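Local coordinates for protein FmtA (Staphylococcus aureus, PDB 5ZH8) that removes D-alanyl groups from wall teichoic acid and lipoteichoic acid as an esterase, affecting cell wall structure and the level of methicillin resistance, at residues A[119-133]-A[279-292]. Sequence-based numbering, arbitrary orientation.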
loop_
_atom_site.group_PDB
_atom_site.type_symbol
_atom_site.label_atom_id
_atom_site.label_comp_id
_atom_site.label_asym_id
_atom_site.label_seq_id
_atom_site.Cartn_x
_atom_site.Cartn_y
_atom_site.Cartn_z
ATOM N N PRO A 119 -19.263 -9.576 12.715
ATOM C CA PRO A 119 -18.489 -10.819 12.825
ATOM C C PRO A 119 -18.716 -11.783 11.656
ATOM O O PRO A 119 -17.864 -12.620 11.376
ATOM C CB PRO A 119 -18.988 -11.426 14.140
ATOM C CG PRO A 119 -19.400 -10.247 14.957
ATOM C CD PRO A 119 -19.991 -9.276 13.964
ATOM N N ASN A 120 -19.851 -11.651 10.976
ATOM C CA ASN A 120 -20.149 -12.455 9.787
ATOM C C ASN A 120 -19.369 -12.047 8.535
ATOM O O ASN A 120 -19.253 -12.841 7.601
ATOM C CB ASN A 120 -21.647 -12.431 9.483
ATOM C CG ASN A 120 -22.367 -13.623 10.059
ATOM O OD1 ASN A 120 -23.041 -13.520 11.085
ATOM N ND2 ASN A 120 -22.198 -14.780 9.417
ATOM N N THR A 121 -18.846 -10.823 8.513
ATOM C CA THR A 121 -18.073 -10.340 7.376
ATOM C C THR A 121 -16.848 -11.213 7.109
ATOM O O THR A 121 -16.042 -11.477 8.015
ATOM C CB THR A 121 -17.588 -8.902 7.596
ATOM O OG1 THR A 121 -18.703 -8.064 7.916
ATOM C CG2 THR A 121 -16.901 -8.374 6.349
ATOM N N MET A 122 -16.718 -11.642 5.857
ATOM C CA MET A 122 -15.608 -12.475 5.411
ATOM C C MET A 122 -14.671 -11.632 4.556
ATOM O O MET A 122 -15.114 -10.950 3.634
ATOM C CB MET A 122 -16.136 -13.662 4.599
ATOM C CG MET A 122 -17.050 -14.571 5.397
ATOM S SD MET A 122 -18.134 -15.605 4.405
ATOM C CE MET A 122 -16.995 -16.828 3.762
ATOM N N PHE A 123 -13.381 -11.689 4.866
ATOM C CA PHE A 123 -12.380 -10.866 4.197
ATOM C C PHE A 123 -11.486 -11.702 3.305
ATOM O O PHE A 123 -11.177 -12.839 3.627
ATOM C CB PHE A 123 -11.516 -10.142 5.230
ATOM C CG PHE A 123 -12.286 -9.192 6.093
ATOM C CD1 PHE A 123 -13.015 -9.660 7.173
ATOM C CD2 PHE A 123 -12.293 -7.838 5.819
ATOM C CE1 PHE A 123 -13.733 -8.792 7.966
ATOM C CE2 PHE A 123 -13.012 -6.967 6.611
ATOM C CZ PHE A 123 -13.733 -7.441 7.687
ATOM N N LEU A 124 -11.083 -11.127 2.179
ATOM C CA LEU A 124 -10.108 -11.737 1.290
ATOM C C LEU A 124 -8.790 -11.908 2.042
ATOM O O LEU A 124 -8.122 -10.934 2.368
ATOM C CB LEU A 124 -9.913 -10.859 0.053
ATOM C CG LEU A 124 -8.907 -11.290 -1.011
ATOM C CD1 LEU A 124 -9.215 -12.702 -1.496
ATOM C CD2 LEU A 124 -8.931 -10.302 -2.172
ATOM N N ILE A 125 -8.426 -13.151 2.334
ATOM C CA ILE A 125 -7.246 -13.419 3.150
ATOM C C ILE A 125 -5.956 -13.333 2.351
ATOM O O ILE A 125 -4.872 -13.352 2.940
ATOM C CB ILE A 125 -7.322 -14.786 3.871
ATOM C CG1 ILE A 125 -7.186 -15.963 2.891
ATOM C CG2 ILE A 125 -8.616 -14.896 4.665
ATOM C CD1 ILE A 125 -7.140 -17.323 3.564
ATOM N N GLY A 126 -6.068 -13.250 1.026
ATOM C CA GLY A 126 -4.904 -13.183 0.149
ATOM C C GLY A 126 -3.865 -14.249 0.465
ATOM O O GLY A 126 -4.190 -15.427 0.649
ATOM N N SER A 127 -2.612 -13.819 0.577
ATOM C CA SER A 127 -1.482 -14.728 0.749
ATOM C C SER A 127 -1.573 -15.653 1.965
ATOM O O SER A 127 -0.822 -16.628 2.058
ATOM C CB SER A 127 -0.191 -13.934 0.830
ATOM O OG SER A 127 0.910 -14.790 0.655
ATOM N N ALA A 128 -2.478 -15.361 2.897
ATOM C CA ALA A 128 -2.716 -16.259 4.020
ATOM C C ALA A 128 -3.362 -17.583 3.591
ATOM O O ALA A 128 -3.328 -18.547 4.355
ATOM C CB ALA A 128 -3.550 -15.578 5.092
ATOM N N GLN A 129 -3.939 -17.642 2.388
ATOM C CA GLN A 129 -4.433 -18.922 1.850
ATOM C C GLN A 129 -3.302 -19.922 1.614
ATOM O O GLN A 129 -3.538 -21.125 1.606
ATOM C CB GLN A 129 -5.229 -18.747 0.551
ATOM C CG GLN A 129 -6.028 -19.997 0.186
ATOM C CD GLN A 129 -6.751 -19.892 -1.136
ATOM O OE1 GLN A 129 -6.375 -19.105 -2.002
ATOM N NE2 GLN A 129 -7.791 -20.703 -1.308
ATOM N N LYS A 130 -2.084 -19.434 1.423
ATOM C CA LYS A 130 -0.923 -20.323 1.317
ATOM C C LYS A 130 -0.811 -21.307 2.501
ATOM O O LYS A 130 -0.288 -22.408 2.340
ATOM C CB LYS A 130 0.364 -19.509 1.196
ATOM C CG LYS A 130 0.483 -18.740 -0.108
ATOM C CD LYS A 130 1.850 -18.102 -0.246
ATOM C CE LYS A 130 1.991 -17.385 -1.576
ATOM N NZ LYS A 130 1.008 -16.283 -1.737
ATOM N N PHE A 131 -1.300 -20.900 3.673
ATOM C CA PHE A 131 -1.355 -21.769 4.850
ATOM C C PHE A 131 -2.289 -22.956 4.619
ATOM O O PHE A 131 -1.960 -24.084 4.960
ATOM C CB PHE A 131 -1.792 -20.955 6.082
ATOM C CG PHE A 131 -1.921 -21.763 7.351
ATOM C CD1 PHE A 131 -0.914 -22.631 7.758
ATOM C CD2 PHE A 131 -3.047 -21.630 8.160
ATOM C CE1 PHE A 131 -1.036 -23.363 8.928
ATOM C CE2 PHE A 131 -3.178 -22.358 9.331
ATOM C CZ PHE A 131 -2.170 -23.229 9.713
ATOM N N SER A 132 -3.451 -22.690 4.036
ATOM C CA SER A 132 -4.391 -23.740 3.632
ATOM C C SER A 132 -3.708 -24.750 2.691
ATOM O O SER A 132 -3.789 -25.967 2.907
ATOM C CB SER A 132 -5.631 -23.115 2.971
ATOM O OG SER A 132 -6.340 -24.045 2.168
ATOM N N THR A 133 -3.028 -24.226 1.670
ATOM C CA THR A 133 -2.299 -25.041 0.700
ATOM C C THR A 133 -1.150 -25.829 1.366
ATOM O O THR A 133 -0.910 -26.993 1.031
ATOM C CB THR A 133 -1.739 -24.163 -0.447
ATOM O OG1 THR A 133 -2.814 -23.485 -1.107
ATOM C CG2 THR A 133 -0.966 -25.004 -1.473
ATOM N N LEU A 279 -9.281 -13.885 -9.374
ATOM C CA LEU A 279 -9.361 -14.894 -8.322
ATOM C C LEU A 279 -9.712 -16.284 -8.863
ATOM O O LEU A 279 -9.527 -17.292 -8.170
ATOM C CB LEU A 279 -10.356 -14.453 -7.247
ATOM C CG LEU A 279 -10.070 -13.116 -6.543
ATOM C CD1 LEU A 279 -11.075 -12.903 -5.424
ATOM C CD2 LEU A 279 -8.645 -13.067 -6.008
ATOM N N ASP A 280 -10.212 -16.345 -10.094
ATOM C CA ASP A 280 -10.422 -17.630 -10.788
ATOM C C ASP A 280 -9.119 -18.394 -11.083
ATOM O O ASP A 280 -9.139 -19.611 -11.220
ATOM C CB ASP A 280 -11.242 -17.439 -12.081
ATOM C CG ASP A 280 -10.630 -16.426 -13.043
ATOM O OD1 ASP A 280 -9.672 -15.704 -12.669
ATOM O OD2 ASP A 280 -11.131 -16.346 -14.186
ATOM N N GLN A 281 -7.999 -17.677 -11.163
ATOM C CA GLN A 281 -6.692 -18.280 -11.424
ATOM C C GLN A 281 -5.814 -18.366 -10.169
ATOM O O GLN A 281 -4.653 -18.768 -10.249
ATOM C CB GLN A 281 -5.968 -17.468 -12.507
ATOM C CG GLN A 281 -5.217 -16.236 -12.000
ATOM C CD GLN A 281 -5.152 -15.105 -13.011
ATOM O OE1 GLN A 281 -4.073 -14.612 -13.335
ATOM N NE2 GLN A 281 -6.313 -14.680 -13.507
ATOM N N TYR A 282 -6.368 -17.990 -9.017
ATOM C CA TYR A 282 -5.589 -17.833 -7.784
ATOM C C TYR A 282 -5.924 -18.857 -6.698
ATOM O O TYR A 282 -5.786 -18.573 -5.503
ATOM C CB TYR A 282 -5.743 -16.398 -7.245
ATOM C CG TYR A 282 -4.456 -15.607 -7.295
ATOM C CD1 TYR A 282 -3.509 -15.726 -6.280
ATOM C CD2 TYR A 282 -4.174 -14.764 -8.365
ATOM C CE1 TYR A 282 -2.325 -15.016 -6.326
ATOM C CE2 TYR A 282 -2.991 -14.050 -8.418
ATOM C CZ TYR A 282 -2.069 -14.180 -7.397
ATOM O OH TYR A 282 -0.896 -13.466 -7.452
ATOM N N TYR A 283 -6.334 -20.053 -7.111
ATOM C CA TYR A 283 -6.661 -21.116 -6.158
ATOM C C TYR A 283 -5.407 -21.583 -5.439
ATOM O O TYR A 283 -4.517 -22.168 -6.051
ATOM C CB TYR A 283 -7.350 -22.289 -6.856
ATOM C CG TYR A 283 -8.815 -22.039 -7.133
ATOM C CD1 TYR A 283 -9.215 -21.321 -8.252
ATOM C CD2 TYR A 283 -9.799 -22.514 -6.268
ATOM C CE1 TYR A 283 -10.554 -21.082 -8.505
ATOM C CE2 TYR A 283 -11.139 -22.280 -6.514
ATOM C CZ TYR A 283 -11.511 -21.564 -7.638
ATOM O OH TYR A 283 -12.838 -21.327 -7.914
ATOM N N GLY A 284 -5.334 -21.288 -4.144
ATOM C CA GLY A 284 -4.223 -21.717 -3.301
ATOM C C GLY A 284 -3.278 -20.614 -2.865
ATOM O O GLY A 284 -2.520 -20.801 -1.914
ATOM N N ALA A 285 -3.309 -19.474 -3.552
ATOM C CA ALA A 285 -2.425 -18.338 -3.230
ATOM C C ALA A 285 -3.172 -17.049 -2.859
ATOM O O ALA A 285 -2.547 -15.997 -2.698
ATOM C CB ALA A 285 -1.473 -18.076 -4.391
ATOM N N GLY A 286 -4.500 -17.123 -2.739
ATOM C CA GLY A 286 -5.279 -16.020 -2.174
ATOM C C GLY A 286 -6.584 -15.658 -2.859
ATOM O O GLY A 286 -6.782 -14.500 -3.233
ATOM N N ASN A 287 -7.487 -16.630 -2.992
ATOM C CA ASN A 287 -8.857 -16.362 -3.444
ATOM C C ASN A 287 -9.882 -16.870 -2.429
ATOM O O ASN A 287 -11.025 -17.159 -2.790
ATOM C CB ASN A 287 -9.111 -16.966 -4.832
ATOM C CG ASN A 287 -9.157 -18.485 -4.823
ATOM O OD1 ASN A 287 -8.763 -19.132 -3.850
ATOM N ND2 ASN A 287 -9.645 -19.061 -5.917
ATOM N N LEU A 288 -9.474 -16.954 -1.163
ATOM C CA LEU A 288 -10.346 -17.428 -0.092
ATOM C C LEU A 288 -10.772 -16.277 0.809
ATOM O O LEU A 288 -9.980 -15.383 1.096
ATOM C CB LEU A 288 -9.625 -18.474 0.748
ATOM C CG LEU A 288 -10.485 -19.297 1.703
ATOM C CD1 LEU A 288 -11.254 -20.381 0.951
ATOM C CD2 LEU A 288 -9.591 -19.899 2.774
ATOM N N TYR A 289 -12.028 -16.324 1.256
ATOM C CA TYR A 289 -12.592 -15.341 2.176
ATOM C C TYR A 289 -12.904 -16.002 3.515
ATOM O O TYR A 289 -13.505 -17.068 3.551
ATOM C CB TYR A 289 -13.872 -14.742 1.589
ATOM C CG TYR A 289 -13.650 -13.766 0.459
ATOM C CD1 TYR A 289 -13.228 -14.195 -0.793
ATOM C CD2 TYR A 289 -13.876 -12.404 0.641
ATOM C CE1 TYR A 289 -13.035 -13.294 -1.831
ATOM C CE2 TYR A 289 -13.683 -11.494 -0.387
ATOM C CZ TYR A 289 -13.262 -11.939 -1.619
ATOM O OH TYR A 289 -13.064 -11.036 -2.636
ATOM N N MET A 290 -12.506 -15.364 4.611
ATOM C CA MET A 290 -12.705 -15.911 5.957
ATOM C C MET A 290 -13.203 -14.842 6.907
ATOM O O MET A 290 -12.757 -13.701 6.842
ATOM C CB MET A 290 -11.383 -16.415 6.553
ATOM C CG MET A 290 -10.794 -17.655 5.934
ATOM S SD MET A 290 -9.389 -18.260 6.916
ATOM C CE MET A 290 -10.246 -19.382 8.017
ATOM N N THR A 291 -14.091 -15.230 7.818
ATOM C CA THR A 291 -14.322 -14.446 9.024
ATOM C C THR A 291 -13.100 -14.625 9.912
ATOM O O THR A 291 -12.530 -15.712 9.957
ATOM C CB THR A 291 -15.574 -14.899 9.803
ATOM O OG1 THR A 291 -15.475 -16.285 10.129
ATOM C CG2 THR A 291 -16.833 -14.674 8.987
ATOM N N PRO A 292 -12.678 -13.558 10.610
ATOM C CA PRO A 292 -11.595 -13.677 11.601
ATOM C C PRO A 292 -11.797 -14.810 12.616
ATOM O O PRO A 292 -10.833 -15.459 13.003
ATOM C CB PRO A 292 -11.621 -12.316 12.303
ATOM C CG PRO A 292 -12.111 -11.380 11.257
ATOM C CD PRO A 292 -13.084 -12.155 10.406
#
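Q129 reaches into the loop 284-287, where OE1 collects three backbone N-H groups. The bond from N287 N is the straight one (2.9 Å to Q129 OE1, 163° at the hydrogen), although the donor lies above the carbonyl plane. Those from G286 N and G284 N to the same oxygen are bent and weak. With CG anti to the backbone N (chi1 -166°), the extended chain carries the amide to these N-H groups, and Q129 NE2 bonds N287 OD1 at 3.1 Å. The two amide planes are 43° apart. Farther along the helix, T133 OG1 donates to G284 O (2.8 Å) in the carbonyl plane, on a lone pair, and also bonds Y231 OH.

Strand 123-124 pairs antiparallel with 288-290: F123 and M290 form the hydrogen-bonded pair, L124 and Y289 the non-hydrogen-bonded one. Beyond these bridges, I125 N also bonds L288 O. L124 CB sits over a face of the Y289 ring, 4.1 Å from its centroid, while I125 CD1 lies alongside L288 CD2 at 3.6 Å.

The sequence S127-A128-Q129-K130 fits the S-x-x-K motif of penicillin-binding proteins and serine beta-lactamases, whose serine is the nucleophile; S127 probably has that role here.

The strand pair and the Q129 site are buried and closely packed; partly exposed S127 marks the thinner edge, meeting little of 279-292. S127 turns its CB away from that segment, and its OG bonds K130 NZ and Y211 OH. K130 NZ stays 3.7 Å from A285 O, unbonded to it, and instead makes a salt bridge with D213, which also bonds Y282 OH.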